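Local coordinates for protein glycerol dehydratase (Clostridium butyricum, PDB 1R9D) that probably dehydrates glycerol without coenzyme B12, as a lyase of the glycyl-radical family related to pyruvate formate lyase, at residues A[275-289]-A[333-347]. Numbering follows the deposited sequence.
Sequences NIESNGHSISPARFD and FGGYPMYQNLIVGGQ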
loop_
_atom_site.group_PDB
_atom_site.type_symbol
_atom_site.label_atom_id
_atom_site.label_comp_id
_atom_site.label_asym_id
_atom_site.label_seq_id
_atom_site.Cartn_x
_atom_site.Cartn_y
_atom_site.Cartn_z
ATOM N N ASN A 275 -2.906 -19.208 15.809
ATOM C CA ASN A 275 -3.880 -19.933 14.998
ATOM C C ASN A 275 -5.256 -19.269 14.907
ATOM O O ASN A 275 -6.140 -19.749 14.191
ATOM C CB ASN A 275 -4.018 -21.364 15.533
ATOM C CG ASN A 275 -2.862 -22.259 15.111
ATOM O OD1 ASN A 275 -2.892 -22.849 14.035
ATOM N ND2 ASN A 275 -1.835 -22.348 15.949
ATOM N N ILE A 276 -5.444 -18.178 15.645
ATOM C CA ILE A 276 -6.701 -17.438 15.604
ATOM C C ILE A 276 -6.505 -16.250 14.656
ATOM O O ILE A 276 -7.399 -15.885 13.901
ATOM C CB ILE A 276 -7.107 -16.930 17.008
ATOM C CG1 ILE A 276 -7.366 -18.124 17.929
ATOM C CG2 ILE A 276 -8.356 -16.054 16.906
ATOM C CD1 ILE A 276 -7.775 -17.745 19.346
ATOM N N GLU A 277 -5.313 -15.667 14.683
ATOM C CA GLU A 277 -5.014 -14.539 13.811
ATOM C C GLU A 277 -4.994 -14.971 12.347
ATOM O O GLU A 277 -5.501 -14.267 11.474
ATOM C CB GLU A 277 -3.662 -13.916 14.183
ATOM C CG GLU A 277 -3.235 -12.791 13.248
ATOM C CD GLU A 277 -1.944 -12.113 13.689
ATOM O OE1 GLU A 277 -0.923 -12.815 13.845
ATOM O OE2 GLU A 277 -1.954 -10.873 13.874
ATOM N N SER A 278 -4.411 -16.136 12.080
ATOM C CA SER A 278 -4.317 -16.641 10.712
ATOM C C SER A 278 -4.362 -18.160 10.708
ATOM O O SER A 278 -4.048 -18.791 11.714
ATOM C CB SER A 278 -3.005 -16.167 10.071
ATOM O OG SER A 278 -2.822 -16.748 8.789
ATOM N N ASN A 279 -4.745 -18.745 9.577
ATOM C CA ASN A 279 -4.814 -20.198 9.484
ATOM C C ASN A 279 -3.675 -20.810 8.675
ATOM O O ASN A 279 -3.786 -21.928 8.187
ATOM C CB ASN A 279 -6.171 -20.653 8.922
ATOM C CG ASN A 279 -6.357 -20.317 7.459
ATOM O OD1 ASN A 279 -5.659 -19.472 6.900
ATOM N ND2 ASN A 279 -7.324 -20.980 6.827
ATOM N N GLY A 280 -2.578 -20.076 8.515
ATOM C CA GLY A 280 -1.459 -20.672 7.809
ATOM C C GLY A 280 -1.056 -21.836 8.698
ATOM O O GLY A 280 -1.096 -21.706 9.928
ATOM N N HIS A 281 -0.702 -22.981 8.116
ATOM C CA HIS A 281 -0.314 -24.108 8.953
ATOM C C HIS A 281 1.198 -24.193 9.141
ATOM O O HIS A 281 1.923 -23.243 8.839
ATOM C CB HIS A 281 -0.888 -25.436 8.416
ATOM C CG HIS A 281 -0.486 -25.767 7.012
ATOM N ND1 HIS A 281 -1.365 -25.700 5.953
ATOM C CD2 HIS A 281 0.690 -26.202 6.498
ATOM C CE1 HIS A 281 -0.749 -26.080 4.847
ATOM N NE2 HIS A 281 0.499 -26.389 5.152
ATOM N N SER A 282 1.670 -25.323 9.644
ATOM C CA SER A 282 3.087 -25.503 9.915
ATOM C C SER A 282 3.577 -24.500 10.958
ATOM O O SER A 282 4.691 -23.984 10.874
ATOM C CB SER A 282 3.910 -25.402 8.627
ATOM O OG SER A 282 3.708 -26.562 7.833
ATOM N N ILE A 283 2.713 -24.198 11.927
ATOM C CA ILE A 283 3.086 -23.321 13.029
ATOM C C ILE A 283 3.836 -24.330 13.891
ATOM O O ILE A 283 3.230 -25.169 14.567
ATOM C CB ILE A 283 1.843 -22.779 13.774
ATOM C CG1 ILE A 283 0.964 -21.992 12.800
ATOM C CG2 ILE A 283 2.276 -21.885 14.933
ATOM C CD1 ILE A 283 1.697 -20.856 12.059
ATOM N N SER A 284 5.161 -24.246 13.857
ATOM C CA SER A 284 6.001 -25.220 14.535
ATOM C C SER A 284 6.703 -24.853 15.825
ATOM O O SER A 284 7.492 -23.910 15.871
ATOM C CB SER A 284 7.043 -25.728 13.537
ATOM O OG SER A 284 6.420 -26.079 12.313
ATOM N N PRO A 285 6.438 -25.622 16.896
ATOM C CA PRO A 285 7.041 -25.405 18.212
ATOM C C PRO A 285 8.573 -25.465 18.143
ATOM O O PRO A 285 9.267 -24.850 18.947
ATOM C CB PRO A 285 6.457 -26.543 19.045
ATOM C CG PRO A 285 5.088 -26.717 18.444
ATOM C CD PRO A 285 5.393 -26.662 16.962
ATOM N N ALA A 286 9.086 -26.215 17.170
ATOM C CA ALA A 286 10.528 -26.368 16.988
ATOM C C ALA A 286 11.242 -26.938 18.219
ATOM O O ALA A 286 10.818 -27.963 18.749
ATOM C CB ALA A 286 11.153 -25.039 16.575
ATOM N N ARG A 287 12.304 -26.277 18.680
ATOM C CA ARG A 287 13.097 -26.787 19.806
ATOM C C ARG A 287 12.477 -26.665 21.197
ATOM O O ARG A 287 13.053 -26.057 22.103
ATOM C CB ARG A 287 14.485 -26.137 19.806
ATOM C CG ARG A 287 15.201 -26.213 18.463
ATOM C CD ARG A 287 16.689 -25.942 18.607
ATOM N NE ARG A 287 17.427 -27.109 19.097
ATOM C CZ ARG A 287 18.733 -27.110 19.353
ATOM N NH1 ARG A 287 19.442 -26.004 19.175
ATOM N NH2 ARG A 287 19.340 -28.222 19.763
ATOM N N PHE A 288 11.315 -27.285 21.353
ATOM C CA PHE A 288 10.553 -27.292 22.599
ATOM C C PHE A 288 11.414 -27.690 23.801
ATOM O O PHE A 288 11.335 -27.075 24.867
ATOM C CB PHE A 288 9.388 -28.276 22.443
ATOM C CG PHE A 288 8.410 -28.277 23.587
ATOM C CD1 PHE A 288 7.402 -27.319 23.663
ATOM C CD2 PHE A 288 8.455 -29.283 24.551
ATOM C CE1 PHE A 288 6.443 -27.370 24.683
ATOM C CE2 PHE A 288 7.505 -29.342 25.571
ATOM C CZ PHE A 288 6.496 -28.386 25.635
ATOM N N ASP A 289 12.243 -28.714 23.628
ATOM C CA ASP A 289 13.088 -29.183 24.715
ATOM C C ASP A 289 14.112 -28.149 25.172
ATOM O O ASP A 289 14.512 -28.137 26.335
ATOM C CB ASP A 289 13.784 -30.498 24.323
ATOM C CG ASP A 289 14.802 -30.329 23.197
ATOM O OD1 ASP A 289 14.643 -29.414 22.360
ATOM O OD2 ASP A 289 15.751 -31.139 23.144
ATOM N N PHE A 333 -3.042 -31.964 0.930
ATOM C CA PHE A 333 -2.813 -32.092 2.365
ATOM C C PHE A 333 -3.859 -33.009 3.006
ATOM O O PHE A 333 -4.728 -32.544 3.744
ATOM C CB PHE A 333 -2.883 -30.710 3.031
ATOM C CG PHE A 333 -2.116 -29.627 2.301
ATOM C CD1 PHE A 333 -2.776 -28.720 1.479
ATOM C CD2 PHE A 333 -0.735 -29.510 2.449
ATOM C CE1 PHE A 333 -2.076 -27.709 0.816
ATOM C CE2 PHE A 333 -0.022 -28.503 1.788
ATOM C CZ PHE A 333 -0.692 -27.601 0.972
ATOM N N GLY A 334 -3.767 -34.310 2.749
ATOM C CA GLY A 334 -4.751 -35.226 3.304
ATOM C C GLY A 334 -4.560 -35.675 4.739
ATOM O O GLY A 334 -3.438 -35.758 5.232
ATOM N N GLY A 335 -5.674 -35.962 5.417
ATOM C CA GLY A 335 -5.610 -36.438 6.791
ATOM C C GLY A 335 -5.692 -35.418 7.918
ATOM O O GLY A 335 -5.089 -35.624 8.974
ATOM N N TYR A 336 -6.430 -34.328 7.707
ATOM C CA TYR A 336 -6.585 -33.280 8.724
ATOM C C TYR A 336 -5.244 -32.809 9.295
ATOM O O TYR A 336 -5.129 -32.601 10.502
ATOM C CB TYR A 336 -7.415 -33.800 9.900
ATOM C CG TYR A 336 -8.807 -34.292 9.576
ATOM C CD1 TYR A 336 -9.235 -35.541 10.027
ATOM C CD2 TYR A 336 -9.721 -33.489 8.894
ATOM C CE1 TYR A 336 -10.543 -35.980 9.813
ATOM C CE2 TYR A 336 -11.037 -33.922 8.674
ATOM C CZ TYR A 336 -11.435 -35.167 9.140
ATOM O OH TYR A 336 -12.733 -35.605 8.948
ATOM N N PRO A 337 -4.221 -32.613 8.443
ATOM C CA PRO A 337 -2.904 -32.177 8.923
ATOM C C PRO A 337 -2.691 -30.689 9.220
ATOM O O PRO A 337 -3.180 -29.828 8.494
ATOM C CB PRO A 337 -1.978 -32.651 7.810
ATOM C CG PRO A 337 -2.798 -32.344 6.595
ATOM C CD PRO A 337 -4.187 -32.853 6.988
ATOM N N MET A 338 -1.945 -30.410 10.290
ATOM C CA MET A 338 -1.599 -29.040 10.674
ATOM C C MET A 338 -0.086 -28.856 10.577
ATOM O O MET A 338 0.413 -27.729 10.603
ATOM C CB MET A 338 -2.064 -28.720 12.099
ATOM C CG MET A 338 -3.577 -28.552 12.231
ATOM S SD MET A 338 -4.301 -27.475 10.986
ATOM C CE MET A 338 -3.516 -25.890 11.364
ATOM N N TYR A 339 0.633 -29.972 10.484
ATOM C CA TYR A 339 2.097 -29.964 10.358
ATOM C C TYR A 339 2.861 -29.154 11.410
ATOM O O TYR A 339 3.763 -28.387 11.072
ATOM C CB TYR A 339 2.497 -29.448 8.971
ATOM C CG TYR A 339 1.777 -30.107 7.815
ATOM C CD1 TYR A 339 0.606 -29.556 7.293
ATOM C CD2 TYR A 339 2.264 -31.285 7.244
ATOM C CE1 TYR A 339 -0.061 -30.158 6.231
ATOM C CE2 TYR A 339 1.602 -31.896 6.183
ATOM C CZ TYR A 339 0.444 -31.332 5.681
ATOM O OH TYR A 339 -0.213 -31.938 4.633
ATOM N N GLN A 340 2.523 -29.332 12.682
ATOM C CA GLN A 340 3.198 -28.605 13.753
ATOM C C GLN A 340 4.432 -29.397 14.186
ATOM O O GLN A 340 4.356 -30.272 15.055
ATOM C CB GLN A 340 2.230 -28.418 14.925
ATOM C CG GLN A 340 0.939 -27.728 14.501
ATOM C CD GLN A 340 -0.193 -27.932 15.488
ATOM O OE1 GLN A 340 -0.639 -26.990 16.147
ATOM N NE2 GLN A 340 -0.662 -29.170 15.596
ATOM N N ASN A 341 5.575 -29.086 13.580
ATOM C CA ASN A 341 6.795 -29.809 13.885
ATOM C C ASN A 341 7.450 -29.382 15.189
ATOM O O ASN A 341 7.662 -28.193 15.444
ATOM C CB ASN A 341 7.797 -29.673 12.725
ATOM C CG ASN A 341 8.798 -30.819 12.682
ATOM O OD1 ASN A 341 9.605 -30.985 13.589
ATOM N ND2 ASN A 341 8.729 -31.627 11.629
ATOM N N LEU A 342 7.759 -30.372 16.018
ATOM C CA LEU A 342 8.410 -30.150 17.304
ATOM C C LEU A 342 9.636 -31.056 17.282
ATOM O O LEU A 342 9.517 -32.260 17.081
ATOM C CB LEU A 342 7.458 -30.530 18.449
ATOM C CG LEU A 342 7.908 -30.252 19.887
ATOM C CD1 LEU A 342 6.677 -30.139 20.799
ATOM C CD2 LEU A 342 8.840 -31.360 20.361
ATOM N N ILE A 343 10.815 -30.476 17.486
ATOM C CA ILE A 343 12.050 -31.249 17.425
ATOM C C ILE A 343 12.837 -31.242 18.735
ATOM O O ILE A 343 12.793 -30.273 19.492
ATOM C CB ILE A 343 12.931 -30.698 16.265
ATOM C CG1 ILE A 343 14.057 -31.674 15.918
ATOM C CG2 ILE A 343 13.511 -29.351 16.654
ATOM C CD1 ILE A 343 14.584 -31.471 14.507
ATOM N N VAL A 344 13.541 -32.337 19.016
ATOM C CA VAL A 344 14.345 -32.411 20.224
ATOM C C VAL A 344 15.745 -32.938 19.928
ATOM O O VAL A 344 15.977 -33.578 18.897
ATOM C CB VAL A 344 13.676 -33.287 21.327
ATOM C CG1 VAL A 344 12.318 -32.698 21.691
ATOM C CG2 VAL A 344 13.538 -34.732 20.866
ATOM N N GLY A 345 16.675 -32.647 20.830
ATOM C CA GLY A 345 18.048 -33.086 20.656
ATOM C C GLY A 345 18.840 -32.133 19.781
ATOM O O GLY A 345 18.356 -31.056 19.427
ATOM N N GLY A 346 20.056 -32.534 19.419
ATOM C CA GLY A 346 20.887 -31.689 18.583
ATOM C C GLY A 346 21.972 -30.995 19.387
ATOM O O GLY A 346 22.248 -31.374 20.519
ATOM N N GLN A 347 22.591 -29.977 18.803
ATOM C CA GLN A 347 23.651 -29.250 19.489
ATOM C C GLN A 347 23.230 -27.817 19.771
ATOM O O GLN A 347 22.206 -27.356 19.259
ATOM C CB GLN A 347 24.935 -29.280 18.643
ATOM C CG GLN A 347 24.771 -28.774 17.218
ATOM C CD GLN A 347 25.964 -29.106 16.327
ATOM O OE1 GLN A 347 27.062 -28.580 16.515
ATOM N NE2 GLN A 347 25.750 -29.986 15.354
HETATM O O HOH W 1 -1.277 -24.986 14.265
HETATM O O HOH W 2 0.021 -25.330 11.966
HETATM O O HOH W 3 15.965 -29.446 19.808
#
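A286 and L342 form a single beta bridge, by which the connection from helix 260-277 to helix 288-298 runs beside strand 341-344, an outermost strand of a mixed sheet in this pyruvate formate lyase-like fold. A286 N donates to N341 O (3.0 Å), whereas I343 N approaches A286 O (2.8 Å) from above its plane; F288 N takes the opposite face of that oxygen. Next to the bridge, CB of F288 packs against CG of L342 (3.6 Å).

At one end, H281 sits in an aromatic cluster. With CG between backbone N and carbonyl carbon (chi1 58°), its imidazole is carried in between F333 and Y339. It turns an edge toward the face of F333, a T-shaped pair with planes at 66°, while CE1 of Y339 lies over one imidazole face. M338 O accepts a hydrogen bond from S282 N. Both H281 NE2 and S282 OG hydrogen-bond a bound glycerol, so this end lines the glycerol site, and H281 has a further polar partner in K323.

The other end is polar. D289 OD2 receives G345 N (2.9 Å) almost straight, from above the carboxylate plane. The R287 chain bends at chi3 (79°), and its guanidinium grips Q347 O end-on with NH1 and NH2, while NH2 also reaches G345 O at 3.0 Å. Further out, D427 forms a salt bridge with R287 NH1 and S359 hydrogen-bonds D289 OD2, which probably helps to hold the two side chains. Between them, a water accepts from R287 NE at 2.8 Å and lies close to D289 OD1.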